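Local structure of glutamate racemase (2JFN) at residues P116-A121 with V130-T135; A122-N127 with R223-G228; E176-D181 with P208-E213; P189-K194 with V217-T222. The protein is an alpha/beta enzyme of the Asp/Glu/hydantoin racemase family, modelled here with glutamic acid and UDP-N-acetylmuramoyl-L-alanine bound. All coordinates share one frame; numbering follows the deposited sequence.

Interaction 1: P116-A121 with V130-T135; sequences PAIKPA and VGLLAT. With UMA (uridine-5'-diphosphate-N-acetylmuramoyl-L-alanine), chain C.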
# COMPACT_ATOMS: atom_id res chain seq x y z
N PRO A 116 -3.14 -4.92 -7.61
CA PRO A 116 -4.50 -4.37 -7.65
C PRO A 116 -5.54 -5.50 -7.60
O PRO A 116 -5.39 -6.51 -8.29
CB PRO A 116 -4.53 -3.61 -8.97
CG PRO A 116 -3.09 -3.10 -9.07
CD PRO A 116 -2.29 -4.33 -8.67
N ALA A 117 -6.58 -5.31 -6.79
CA ALA A 117 -7.64 -6.31 -6.62
C ALA A 117 -8.58 -6.44 -7.81
O ALA A 117 -9.81 -6.45 -7.65
CB ALA A 117 -8.44 -5.99 -5.35
N ILE A 118 -8.01 -6.58 -9.00
CA ILE A 118 -8.81 -6.71 -10.21
C ILE A 118 -9.63 -7.99 -10.22
O ILE A 118 -10.80 -7.97 -10.61
CB ILE A 118 -7.91 -6.68 -11.45
CG1 ILE A 118 -7.28 -5.29 -11.59
CG2 ILE A 118 -8.72 -7.05 -12.70
CD1 ILE A 118 -6.26 -5.18 -12.68
N LYS A 119 -9.03 -9.09 -9.78
CA LYS A 119 -9.72 -10.37 -9.76
C LYS A 119 -11.07 -10.35 -9.02
O LYS A 119 -12.10 -10.69 -9.60
CB LYS A 119 -8.81 -11.46 -9.17
CG LYS A 119 -9.41 -12.86 -9.23
CD LYS A 119 -8.44 -13.92 -8.77
CE LYS A 119 -9.08 -15.29 -8.82
NZ LYS A 119 -8.25 -16.30 -8.14
N PRO A 120 -11.09 -9.95 -7.74
CA PRO A 120 -12.40 -9.94 -7.08
C PRO A 120 -13.35 -8.88 -7.64
O PRO A 120 -14.57 -9.09 -7.67
CB PRO A 120 -12.05 -9.69 -5.60
CG PRO A 120 -10.75 -8.95 -5.67
CD PRO A 120 -10.02 -9.69 -6.77
N ALA A 121 -12.81 -7.76 -8.10
CA ALA A 121 -13.63 -6.70 -8.66
C ALA A 121 -14.38 -7.19 -9.89
O ALA A 121 -15.53 -6.80 -10.12
CB ALA A 121 -12.78 -5.50 -9.01
N VAL A 130 -15.32 -1.94 -14.84
CA VAL A 130 -14.47 -1.89 -13.66
C VAL A 130 -13.39 -0.84 -13.82
O VAL A 130 -12.66 -0.82 -14.81
CB VAL A 130 -13.82 -3.27 -13.40
CG1 VAL A 130 -12.85 -3.18 -12.23
CG2 VAL A 130 -14.90 -4.30 -13.11
N GLY A 131 -13.30 0.04 -12.83
CA GLY A 131 -12.29 1.08 -12.88
C GLY A 131 -11.07 0.72 -12.05
O GLY A 131 -11.16 -0.00 -11.05
N LEU A 132 -9.91 1.20 -12.47
CA LEU A 132 -8.67 0.95 -11.74
C LEU A 132 -8.01 2.29 -11.46
O LEU A 132 -7.60 2.99 -12.39
CB LEU A 132 -7.72 0.07 -12.55
CG LEU A 132 -6.31 -0.15 -11.96
CD1 LEU A 132 -6.39 -0.83 -10.60
CD2 LEU A 132 -5.49 -1.00 -12.93
N LEU A 133 -7.95 2.66 -10.19
CA LEU A 133 -7.30 3.90 -9.78
C LEU A 133 -5.95 3.49 -9.24
O LEU A 133 -5.87 2.70 -8.29
CB LEU A 133 -8.08 4.61 -8.68
CG LEU A 133 -9.32 5.42 -9.03
CD1 LEU A 133 -9.85 6.06 -7.76
CD2 LEU A 133 -8.95 6.50 -10.05
N ALA A 134 -4.89 4.01 -9.84
CA ALA A 134 -3.54 3.69 -9.39
C ALA A 134 -2.69 4.92 -9.61
O ALA A 134 -3.15 5.93 -10.13
CB ALA A 134 -2.99 2.52 -10.20
N THR A 135 -1.43 4.85 -9.20
CA THR A 135 -0.56 5.99 -9.41
C THR A 135 -0.11 5.95 -10.86
O THR A 135 -0.22 4.93 -11.54
CB THR A 135 0.64 5.98 -8.45
OG1 THR A 135 1.33 7.23 -8.56
CG2 THR A 135 1.57 4.83 -8.75
N1 UMA C . -3.97 -9.82 -2.58
C2 UMA C . -2.58 -9.34 -2.74
N3 UMA C . -1.62 -10.08 -2.06
C4 UMA C . -1.86 -11.21 -1.27
C5 UMA C . -3.32 -11.65 -1.15
C6 UMA C . -4.27 -10.94 -1.80
O2 UMA C . -2.26 -8.36 -3.40
O4 UMA C . -0.93 -11.77 -0.72
C1B UMA C . -5.03 -9.03 -3.31
C2B UMA C . -5.13 -9.46 -4.76
O2' UMA C . -5.32 -8.34 -5.71
C3B UMA C . -6.24 -10.46 -4.86
C4B UMA C . -7.16 -9.87 -3.80
O4B UMA C . -6.33 -9.25 -2.83
O3B UMA C . -6.69 -10.33 -6.24
C5B UMA C . -7.99 -10.86 -3.09
O5B UMA C . -7.21 -11.93 -2.69
PA UMA C . -7.81 -13.27 -2.06
O1A UMA C . -6.66 -13.89 -1.38
O2A UMA C . -8.93 -12.94 -1.24
O3A UMA C . -8.18 -14.13 -3.38
PB UMA C . -7.89 -13.95 -4.94
O1B UMA C . -8.49 -12.75 -5.47
O2B UMA C . -8.19 -15.23 -5.59
O1' UMA C . -6.25 -13.86 -4.90
C1' UMA C . -5.33 -14.87 -5.32
C2' UMA C . -4.13 -14.94 -4.41
N2' UMA C . -4.51 -15.31 -3.03
C7' UMA C . -4.17 -16.49 -2.49
O7' UMA C . -3.38 -17.25 -3.04
C8' UMA C . -4.76 -16.86 -1.15
C3' UMA C . -3.40 -13.59 -4.46
O3' UMA C . -2.17 -13.63 -3.66
C4' UMA C . -3.04 -13.19 -5.91
O4' UMA C . -2.41 -11.93 -5.95
C5' UMA C . -4.31 -13.18 -6.78
O5' UMA C . -4.96 -14.50 -6.68
C6' UMA C . -4.04 -12.94 -8.25
O6' UMA C . -3.10 -13.88 -8.74
C18 UMA C . -1.10 -14.61 -3.70
C19 UMA C . 0.06 -14.19 -4.54
O18 UMA C . 0.75 -15.02 -5.12
C20 UMA C . -0.79 -15.05 -2.26
N4 UMA C . 0.28 -12.87 -4.60
C21 UMA C . 1.43 -12.21 -5.23
C22 UMA C . 2.82 -12.76 -4.79
O19 UMA C . 2.91 -13.23 -3.63
O20 UMA C . 3.77 -12.74 -5.61
C23 UMA C . 1.37 -10.70 -4.94
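The first turn of helix 118-124 lies against strand 129-134, the CA atoms of I118 and L132 being 7.8 Å apart and those of A121 and V130 7.0 Å. L132 and V130 share the strand side almost equally. The CG of L132 stands anti to the backbone N (chi1 173°), which carries the fork toward the helix start. One branch, L132 CD1, touches P116 CB at 3.7 Å; the other, L132 CD2, faces the extended end of I118 more loosely, 4.3 Å from I118 CD1. One turn further on, A121 CB rests on V130 CG1 at 4.0 Å. L147 and I148 of helix 142-150 also pack on I118.

A117 is the centre of an inverse gamma turn, closed by a bond of 2.7 Å from I118 N to P116 O, and it occupies the N-cap position of the helix. From there K119 runs out as a straight chain, and K119 NZ donates to the phosphate oxygen O2B of UMA at 2.8 Å. Beside it, P120 CD comes within 3.4 Å of UMA O3B, on the ribose.

The start of the helix is therefore apolar toward the sheet, where P116, I118 and A121 meet L132 and V130, and polar toward the nucleotide, where a lysine, probably positively charged, meets the negative diphosphate.

Interaction 2: A122-N127 with R223-G228; sequences ARLTAN and RLVDSG. With UMA (uridine-5'-diphosphate-N-acetylmuramoyl-L-alanine), chain C.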
# COMPACT_ATOMS: atom_id res chain seq x y z
N ALA A 122 -13.73 -8.04 -10.67
CA ALA A 122 -14.33 -8.59 -11.89
C ALA A 122 -15.53 -9.48 -11.57
O ALA A 122 -16.46 -9.58 -12.36
CB ALA A 122 -13.29 -9.38 -12.68
N ARG A 123 -15.50 -10.12 -10.40
CA ARG A 123 -16.60 -10.99 -9.98
C ARG A 123 -17.70 -10.22 -9.26
O ARG A 123 -18.76 -10.78 -8.98
CB ARG A 123 -16.09 -12.08 -9.04
CG ARG A 123 -15.02 -12.99 -9.61
CD ARG A 123 -14.75 -14.14 -8.65
NE ARG A 123 -15.93 -14.99 -8.48
CZ ARG A 123 -16.02 -15.99 -7.61
NH1 ARG A 123 -14.99 -16.28 -6.83
NH2 ARG A 123 -17.13 -16.71 -7.53
N LEU A 124 -17.45 -8.95 -8.96
CA LEU A 124 -18.43 -8.15 -8.23
C LEU A 124 -19.20 -7.17 -9.10
O LEU A 124 -20.35 -6.84 -8.79
CB LEU A 124 -17.74 -7.38 -7.09
CG LEU A 124 -17.05 -8.23 -6.01
CD1 LEU A 124 -16.34 -7.31 -5.03
CD2 LEU A 124 -18.08 -9.08 -5.28
N THR A 125 -18.58 -6.70 -10.17
CA THR A 125 -19.23 -5.74 -11.05
C THR A 125 -20.54 -6.28 -11.61
O THR A 125 -20.66 -7.47 -11.90
CB THR A 125 -18.31 -5.32 -12.22
OG1 THR A 125 -18.97 -4.33 -13.02
CG2 THR A 125 -17.94 -6.52 -13.09
N ALA A 126 -21.53 -5.40 -11.74
CA ALA A 126 -22.83 -5.79 -12.27
C ALA A 126 -22.99 -5.26 -13.69
O ALA A 126 -23.66 -5.89 -14.52
CB ALA A 126 -23.94 -5.25 -11.37
N ASN A 127 -22.39 -4.11 -13.97
CA ASN A 127 -22.51 -3.51 -15.30
C ASN A 127 -21.32 -3.86 -16.19
O ASN A 127 -21.27 -3.46 -17.36
CB ASN A 127 -22.68 -1.99 -15.19
CG ASN A 127 -21.38 -1.27 -14.88
OD1 ASN A 127 -20.43 -1.85 -14.35
ND2 ASN A 127 -21.34 0.02 -15.18
N ARG A 223 -18.78 0.96 -5.92
CA ARG A 223 -18.21 0.13 -4.87
C ARG A 223 -16.69 0.14 -4.94
O ARG A 223 -16.11 -0.16 -5.98
CB ARG A 223 -18.73 -1.30 -5.01
CG ARG A 223 -18.21 -2.26 -3.95
CD ARG A 223 -18.94 -3.58 -4.08
NE ARG A 223 -18.54 -4.55 -3.07
CZ ARG A 223 -19.15 -5.72 -2.89
NH1 ARG A 223 -20.19 -6.03 -3.66
NH2 ARG A 223 -18.73 -6.57 -1.97
N LEU A 224 -16.05 0.47 -3.83
CA LEU A 224 -14.59 0.51 -3.77
C LEU A 224 -14.06 -0.85 -3.34
O LEU A 224 -14.57 -1.47 -2.41
CB LEU A 224 -14.11 1.57 -2.78
CG LEU A 224 -14.58 3.01 -3.04
CD1 LEU A 224 -14.01 3.93 -1.97
CD2 LEU A 224 -14.14 3.45 -4.42
N VAL A 225 -13.02 -1.31 -4.03
CA VAL A 225 -12.41 -2.59 -3.72
C VAL A 225 -10.89 -2.43 -3.56
O VAL A 225 -10.24 -1.81 -4.40
CB VAL A 225 -12.67 -3.61 -4.85
CG1 VAL A 225 -12.00 -4.94 -4.51
CG2 VAL A 225 -14.17 -3.80 -5.06
N ASP A 226 -10.34 -2.98 -2.49
CA ASP A 226 -8.89 -2.92 -2.31
C ASP A 226 -8.40 -4.27 -1.79
O ASP A 226 -9.18 -5.21 -1.62
CB ASP A 226 -8.46 -1.76 -1.40
CG ASP A 226 -9.00 -1.86 0.01
OD1 ASP A 226 -8.78 -2.89 0.67
OD2 ASP A 226 -9.63 -0.88 0.46
N SER A 227 -7.10 -4.34 -1.54
CA SER A 227 -6.45 -5.58 -1.11
C SER A 227 -6.25 -5.77 0.40
O SER A 227 -5.81 -6.83 0.83
CB SER A 227 -5.09 -5.68 -1.79
OG SER A 227 -5.24 -5.67 -3.20
N GLY A 228 -6.59 -4.74 1.17
CA GLY A 228 -6.41 -4.77 2.62
C GLY A 228 -6.78 -6.00 3.42
O GLY A 228 -5.91 -6.63 4.04
N1 UMA C . -3.97 -9.82 -2.58
C2 UMA C . -2.58 -9.34 -2.74
N3 UMA C . -1.62 -10.08 -2.06
C4 UMA C . -1.86 -11.21 -1.27
C5 UMA C . -3.32 -11.65 -1.15
C6 UMA C . -4.27 -10.94 -1.80
O2 UMA C . -2.26 -8.36 -3.40
O4 UMA C . -0.93 -11.77 -0.72
C1B UMA C . -5.03 -9.03 -3.31
C2B UMA C . -5.13 -9.46 -4.76
O2' UMA C . -5.32 -8.34 -5.71
C3B UMA C . -6.24 -10.46 -4.86
C4B UMA C . -7.16 -9.87 -3.80
O4B UMA C . -6.33 -9.25 -2.83
O3B UMA C . -6.69 -10.33 -6.24
C5B UMA C . -7.99 -10.86 -3.09
O5B UMA C . -7.21 -11.93 -2.69
PA UMA C . -7.81 -13.27 -2.06
O1A UMA C . -6.66 -13.89 -1.38
O2A UMA C . -8.93 -12.94 -1.24
O3A UMA C . -8.18 -14.13 -3.38
PB UMA C . -7.89 -13.95 -4.94
O1B UMA C . -8.49 -12.75 -5.47
O2B UMA C . -8.19 -15.23 -5.59
O1' UMA C . -6.25 -13.86 -4.90
C1' UMA C . -5.33 -14.87 -5.32
C2' UMA C . -4.13 -14.94 -4.41
N2' UMA C . -4.51 -15.31 -3.03
C7' UMA C . -4.17 -16.49 -2.49
O7' UMA C . -3.38 -17.25 -3.04
C8' UMA C . -4.76 -16.86 -1.15
C3' UMA C . -3.40 -13.59 -4.46
O3' UMA C . -2.17 -13.63 -3.66
C4' UMA C . -3.04 -13.19 -5.91
O4' UMA C . -2.41 -11.93 -5.95
C5' UMA C . -4.31 -13.18 -6.78
O5' UMA C . -4.96 -14.50 -6.68
C6' UMA C . -4.04 -12.94 -8.25
O6' UMA C . -3.10 -13.88 -8.74
C18 UMA C . -1.10 -14.61 -3.70
C19 UMA C . 0.06 -14.19 -4.54
O18 UMA C . 0.75 -15.02 -5.12
C20 UMA C . -0.79 -15.05 -2.26
N4 UMA C . 0.28 -12.87 -4.60
C21 UMA C . 1.43 -12.21 -5.23
C22 UMA C . 2.82 -12.76 -4.79
O19 UMA C . 2.91 -13.23 -3.63
O20 UMA C . 3.77 -12.74 -5.61
C23 UMA C . 1.37 -10.70 -4.94
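L124 laid over the flat guanidinium of R223 makes this a small, partly exposed contact, an aliphatic fork on a cation, where the end of helix 118-124 meets the edge strand 223-225 of the four-stranded parallel sheet. L124 CD1 sits over the centre of the guanidinium, 3.8 Å above its plane and 3.9 Å from R223 CZ. The second branch joins in, with L124 CD2 4.0 Å from R223 NH1. R223 gets there as a straight chain, CG anti to the backbone N (chi1 -180°) and extended out to NE, and the two side chains cross at about a right angle. On the more buried side L124 CD1 also meets V225 CG2 at 4.1 Å, so one methyl bridges two strand residues. The leucine packs on the flat face by van der Waals contact, and since guanidinium N-H bonds lie in the plane of the group, it does not compete for them.

Past V225 the chain turns into helix 228-241. D226 OD1 caps that helix by accepting from G228 N at 2.9 Å, a bent bond (140°) on the anti side of the carboxylate and 27° out of its plane. Between them S227 OG lies 3.4 Å from UMA C1B, at the ribose.

Strand 223-225 pairs with strand 199-202 through backbone bonds of R223 and V225. V225 also touches A117 near the start of helix 118-124, whereas L224 packs on Q211 and L215 of helix 211-217, so the edge strand runs between these two helices.

Interaction 3: E176-D181 with P208-E213; sequences EDVSLD and PLLQEE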
# COMPACT_ATOMS: atom_id res chain seq x y z
N GLU A 176 -3.30 18.10 6.46
CA GLU A 176 -3.98 19.00 5.53
C GLU A 176 -5.31 18.39 5.08
O GLU A 176 -5.45 17.17 5.01
CB GLU A 176 -3.11 19.28 4.30
CG GLU A 176 -1.85 20.09 4.59
CD GLU A 176 -0.70 19.23 5.10
OE1 GLU A 176 -0.20 18.39 4.33
OE2 GLU A 176 -0.30 19.41 6.27
N ASP A 177 -6.27 19.25 4.78
CA ASP A 177 -7.59 18.80 4.34
C ASP A 177 -7.56 18.54 2.85
O ASP A 177 -6.93 19.28 2.09
CB ASP A 177 -8.64 19.86 4.68
CG ASP A 177 -8.61 20.25 6.14
OD1 ASP A 177 -9.14 19.48 6.98
OD2 ASP A 177 -8.04 21.32 6.46
N VAL A 178 -8.24 17.48 2.43
CA VAL A 178 -8.28 17.12 1.02
C VAL A 178 -9.28 17.99 0.26
O VAL A 178 -10.44 18.09 0.63
CB VAL A 178 -8.67 15.64 0.85
CG1 VAL A 178 -8.64 15.25 -0.63
CG2 VAL A 178 -7.73 14.75 1.66
N SER A 179 -8.82 18.62 -0.82
CA SER A 179 -9.68 19.45 -1.64
C SER A 179 -10.54 18.57 -2.53
O SER A 179 -10.03 17.88 -3.41
CB SER A 179 -8.86 20.38 -2.53
OG SER A 179 -9.65 20.88 -3.59
N LEU A 180 -11.85 18.57 -2.29
CA LEU A 180 -12.75 17.75 -3.09
C LEU A 180 -12.76 18.20 -4.54
O LEU A 180 -12.95 17.39 -5.44
CB LEU A 180 -14.17 17.80 -2.51
CG LEU A 180 -14.33 17.24 -1.09
CD1 LEU A 180 -15.81 17.20 -0.73
CD2 LEU A 180 -13.72 15.85 -1.00
N ASP A 181 -12.53 19.50 -4.77
CA ASP A 181 -12.51 20.01 -6.14
C ASP A 181 -11.34 19.41 -6.91
O ASP A 181 -11.44 19.14 -8.10
CB ASP A 181 -12.42 21.54 -6.15
CG ASP A 181 -13.70 22.20 -5.65
OD1 ASP A 181 -14.80 21.73 -6.00
OD2 ASP A 181 -13.60 23.20 -4.90
N PRO A 208 -6.98 3.87 -0.36
CA PRO A 208 -8.01 3.54 0.63
C PRO A 208 -8.10 4.62 1.72
O PRO A 208 -9.14 4.80 2.35
CB PRO A 208 -7.54 2.19 1.17
CG PRO A 208 -6.91 1.57 -0.02
CD PRO A 208 -6.09 2.72 -0.60
N LEU A 209 -6.99 5.32 1.94
CA LEU A 209 -6.93 6.39 2.94
C LEU A 209 -7.86 7.54 2.57
O LEU A 209 -8.21 8.36 3.41
CB LEU A 209 -5.49 6.92 3.07
CG LEU A 209 -4.44 5.93 3.56
CD1 LEU A 209 -3.07 6.58 3.50
CD2 LEU A 209 -4.77 5.51 4.99
N LEU A 210 -8.24 7.59 1.30
CA LEU A 210 -9.12 8.64 0.78
C LEU A 210 -10.53 8.12 0.53
O LEU A 210 -11.34 8.77 -0.15
CB LEU A 210 -8.56 9.21 -0.53
CG LEU A 210 -7.21 9.94 -0.46
CD1 LEU A 210 -6.70 10.17 -1.86
CD2 LEU A 210 -7.37 11.25 0.29
N GLN A 211 -10.84 6.94 1.06
CA GLN A 211 -12.15 6.36 0.82
C GLN A 211 -13.31 7.33 1.02
O GLN A 211 -14.15 7.47 0.13
CB GLN A 211 -12.37 5.12 1.71
CG GLN A 211 -13.75 4.51 1.50
CD GLN A 211 -13.91 3.14 2.12
OE1 GLN A 211 -13.25 2.18 1.71
NE2 GLN A 211 -14.80 3.03 3.11
N GLU A 212 -13.36 8.01 2.16
CA GLU A 212 -14.46 8.94 2.41
C GLU A 212 -14.57 10.00 1.32
O GLU A 212 -15.64 10.21 0.76
CB GLU A 212 -14.28 9.61 3.78
CG GLU A 212 -15.51 10.39 4.24
CD GLU A 212 -15.68 10.39 5.76
OE1 GLU A 212 -15.88 9.30 6.34
OE2 GLU A 212 -15.62 11.48 6.36
N GLU A 213 -13.45 10.65 1.02
CA GLU A 213 -13.42 11.68 -0.01
C GLU A 213 -13.84 11.12 -1.37
O GLU A 213 -14.60 11.76 -2.10
CB GLU A 213 -12.02 12.30 -0.11
CG GLU A 213 -11.58 13.14 1.08
CD GLU A 213 -11.09 12.32 2.27
OE1 GLU A 213 -10.95 11.08 2.15
OE2 GLU A 213 -10.82 12.93 3.32
O HOH W 1 -10.13 15.69 3.97
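E213 and V178 are joined through a single water: it donates to E213 OE2 at 2.9 Å and accepts from V178 N at 3.0 Å. The other carboxylate oxygen, E213 OE1, forms a salt bridge with K172 of helix 163-174, and the same K172 NZ also donates to L209 O. Both ends of the carboxylate are thus anchored. The E213 side chain bends at chi2 (80°) to reach these partners, which leaves its methylene part against the apolar neighbours.

Those neighbours come from either side of S179 in sequence. V178 crosses E213 at about a right angle, its CB 3.8 Å from E213 CG, while its CG2 branch meets L210 CD2 at 3.8 Å. L180, whose end bends in toward helix 211-217, places CD2 4.0 Å from E213 CG. S179 itself is the N-cap of helix 180-186, its OG accepting from A182 N, and L210 holds the N-cap position of helix 211-217. The contact thus brings together residues at or just before the first turns of two helices.

E213 plays two parts, apolar along its stem and polar at its tip. With lysine beside it and the amino end of its own helix close by, the carboxylate probably stays negatively charged, tying helix 211-217 to helix 163-174 directly and to the 176-181 connection by way of water.

Interaction 4: P189-K194 with V217-T222; sequences PWLRMK and VLPEGT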
# COMPACT_ATOMS: atom_id res chain seq x y z
N PRO A 189 -12.75 12.58 -15.98
CA PRO A 189 -12.96 11.61 -17.06
C PRO A 189 -14.10 10.64 -16.76
O PRO A 189 -14.94 10.36 -17.62
CB PRO A 189 -11.61 10.89 -17.13
CG PRO A 189 -10.65 11.93 -16.72
CD PRO A 189 -11.34 12.60 -15.56
N TRP A 190 -14.11 10.13 -15.53
CA TRP A 190 -15.13 9.18 -15.11
C TRP A 190 -16.48 9.84 -14.86
O TRP A 190 -17.51 9.28 -15.18
CB TRP A 190 -14.66 8.44 -13.85
CG TRP A 190 -13.58 7.44 -14.12
CD1 TRP A 190 -12.98 7.19 -15.32
CD2 TRP A 190 -12.99 6.53 -13.18
NE1 TRP A 190 -12.05 6.19 -15.19
CE2 TRP A 190 -12.03 5.77 -13.88
CE3 TRP A 190 -13.17 6.30 -11.81
CZ2 TRP A 190 -11.26 4.78 -13.26
CZ3 TRP A 190 -12.40 5.31 -11.19
CH2 TRP A 190 -11.46 4.57 -11.92
N LEU A 191 -16.46 11.04 -14.29
CA LEU A 191 -17.70 11.76 -14.03
C LEU A 191 -18.39 12.18 -15.32
O LEU A 191 -19.57 12.54 -15.31
CB LEU A 191 -17.43 12.99 -13.16
CG LEU A 191 -16.93 12.67 -11.75
CD1 LEU A 191 -16.51 13.95 -11.04
CD2 LEU A 191 -18.04 11.96 -10.97
N ARG A 192 -17.68 12.14 -16.44
CA ARG A 192 -18.27 12.52 -17.73
C ARG A 192 -18.73 11.31 -18.54
O ARG A 192 -19.17 11.46 -19.68
CB ARG A 192 -17.28 13.33 -18.57
CG ARG A 192 -17.12 14.77 -18.11
CD ARG A 192 -16.05 15.47 -18.93
NE ARG A 192 -15.96 16.89 -18.63
CZ ARG A 192 -15.07 17.72 -19.18
NH1 ARG A 192 -14.20 17.26 -20.06
NH2 ARG A 192 -15.07 19.01 -18.86
N MET A 193 -18.65 10.12 -17.95
CA MET A 193 -19.06 8.90 -18.63
C MET A 193 -20.56 8.66 -18.53
O MET A 193 -21.18 8.95 -17.50
CB MET A 193 -18.32 7.69 -18.05
CG MET A 193 -16.86 7.57 -18.47
SD MET A 193 -16.04 6.14 -17.71
CE MET A 193 -16.61 4.78 -18.76
N LYS A 194 -21.15 8.14 -19.61
CA LYS A 194 -22.57 7.82 -19.63
C LYS A 194 -22.81 6.77 -18.55
O LYS A 194 -23.71 6.88 -17.72
CB LYS A 194 -22.99 7.26 -21.00
CG LYS A 194 -24.48 6.94 -21.10
CD LYS A 194 -24.77 5.58 -21.76
CE LYS A 194 -24.78 5.63 -23.29
NZ LYS A 194 -23.45 5.78 -23.95
N VAL A 217 -17.18 12.12 -4.08
CA VAL A 217 -17.00 12.57 -5.45
C VAL A 217 -17.50 11.60 -6.51
O VAL A 217 -18.07 12.01 -7.52
CB VAL A 217 -15.51 12.89 -5.72
CG1 VAL A 217 -15.30 13.31 -7.17
CG2 VAL A 217 -15.05 13.99 -4.79
N LEU A 218 -17.27 10.31 -6.29
CA LEU A 218 -17.68 9.29 -7.25
C LEU A 218 -19.20 9.14 -7.34
O LEU A 218 -19.91 9.35 -6.36
CB LEU A 218 -17.06 7.93 -6.90
CG LEU A 218 -15.54 7.78 -7.00
CD1 LEU A 218 -15.11 6.52 -6.28
CD2 LEU A 218 -15.11 7.74 -8.46
N PRO A 219 -19.70 8.77 -8.53
CA PRO A 219 -21.14 8.59 -8.72
C PRO A 219 -21.74 7.60 -7.73
O PRO A 219 -21.13 6.58 -7.40
CB PRO A 219 -21.26 8.12 -10.17
CG PRO A 219 -19.91 7.54 -10.47
CD PRO A 219 -18.98 8.50 -9.78
N GLU A 220 -22.94 7.91 -7.27
CA GLU A 220 -23.65 7.08 -6.30
C GLU A 220 -23.59 5.61 -6.72
O GLU A 220 -23.60 5.30 -7.91
CB GLU A 220 -25.12 7.51 -6.22
CG GLU A 220 -25.36 9.00 -6.42
CD GLU A 220 -26.80 9.31 -6.79
OE1 GLU A 220 -27.70 9.06 -5.95
OE2 GLU A 220 -27.05 9.79 -7.92
N GLY A 221 -23.51 4.72 -5.73
CA GLY A 221 -23.48 3.30 -6.02
C GLY A 221 -22.15 2.69 -6.41
O GLY A 221 -22.08 1.48 -6.64
N THR A 222 -21.10 3.50 -6.50
CA THR A 222 -19.78 2.96 -6.86
C THR A 222 -19.21 2.19 -5.67
O THR A 222 -19.17 2.69 -4.55
CB THR A 222 -18.78 4.08 -7.23
OG1 THR A 222 -19.33 4.92 -8.26
CG2 THR A 222 -17.48 3.47 -7.72
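L191 makes the closest approach: its CD2 sits 3.5 Å from V217 O and 3.8 Å from P219 CD, while the second branch, L191 CD1, meets V217 CG1 at 4.1 Å. The fork is thus set astride the chain where helix 211-217 ends, one methyl against V217 O and the CD corner of the proline, the other against the valine, and the L191 and V217 side chains cross at about a right angle. The CG of L191 stands anti to the carbonyl carbon (chi1 -65°), turning a side chain that starts off to the side in toward the loop. L191 itself is exposed and P219 partly so, whereas V217 beneath is buried.

The inner half is looser in distance but buried. L218 CD2 comes to the edge of the W190 indole, near its plane, 4.1 Å from W190 CE3, and the two side chains run alongside each other in the same direction.

In fold terms, the tail of helix 188-191 meets the connection from helix 211-217 to the edge strand 223-225. That connection contains a type II beta turn from P219 to T222, with G221 taking the positive phi (82°) its third position calls for. P219 O is held twice, by T222 N at 3.2 Å and by T222 OG1 at 2.6 Å, the hydroxyl arriving at a C=O...O angle of 142°.

Across the contact the helix winds out through a bond of 3.1 Å from M193 N to W190 O. From this turn the indole reaches inward to L160 and V200 of the parallel sheet, whereas the E220-G221 tip of the beta turn is exposed in the single molecule.

Overall arrangement
All four contacts sit around the four-stranded parallel sheet. Interactions 1 and 2 are closest, centres about 7 Å apart, and share helix 118-124; A117 CB touches V225 CG1 at 3.8 Å, and both interactions touch UMA, through K119 and S227 among others. Interaction 4 is linked to interaction 1 by W190 CH2, 3.7 Å from G131 CA, and to interaction 2 by L218 CD1, 3.7 Å from L224 CD2. Interaction 3 has its centre about 20 Å from that of interaction 2, yet its Q211 CG meets L224 CD1 of interaction 2 at 3.5 Å; it does not touch interaction 1. Bound glutamic acid is about 8 Å from the P116 side chain and about 11 Å from that of L210.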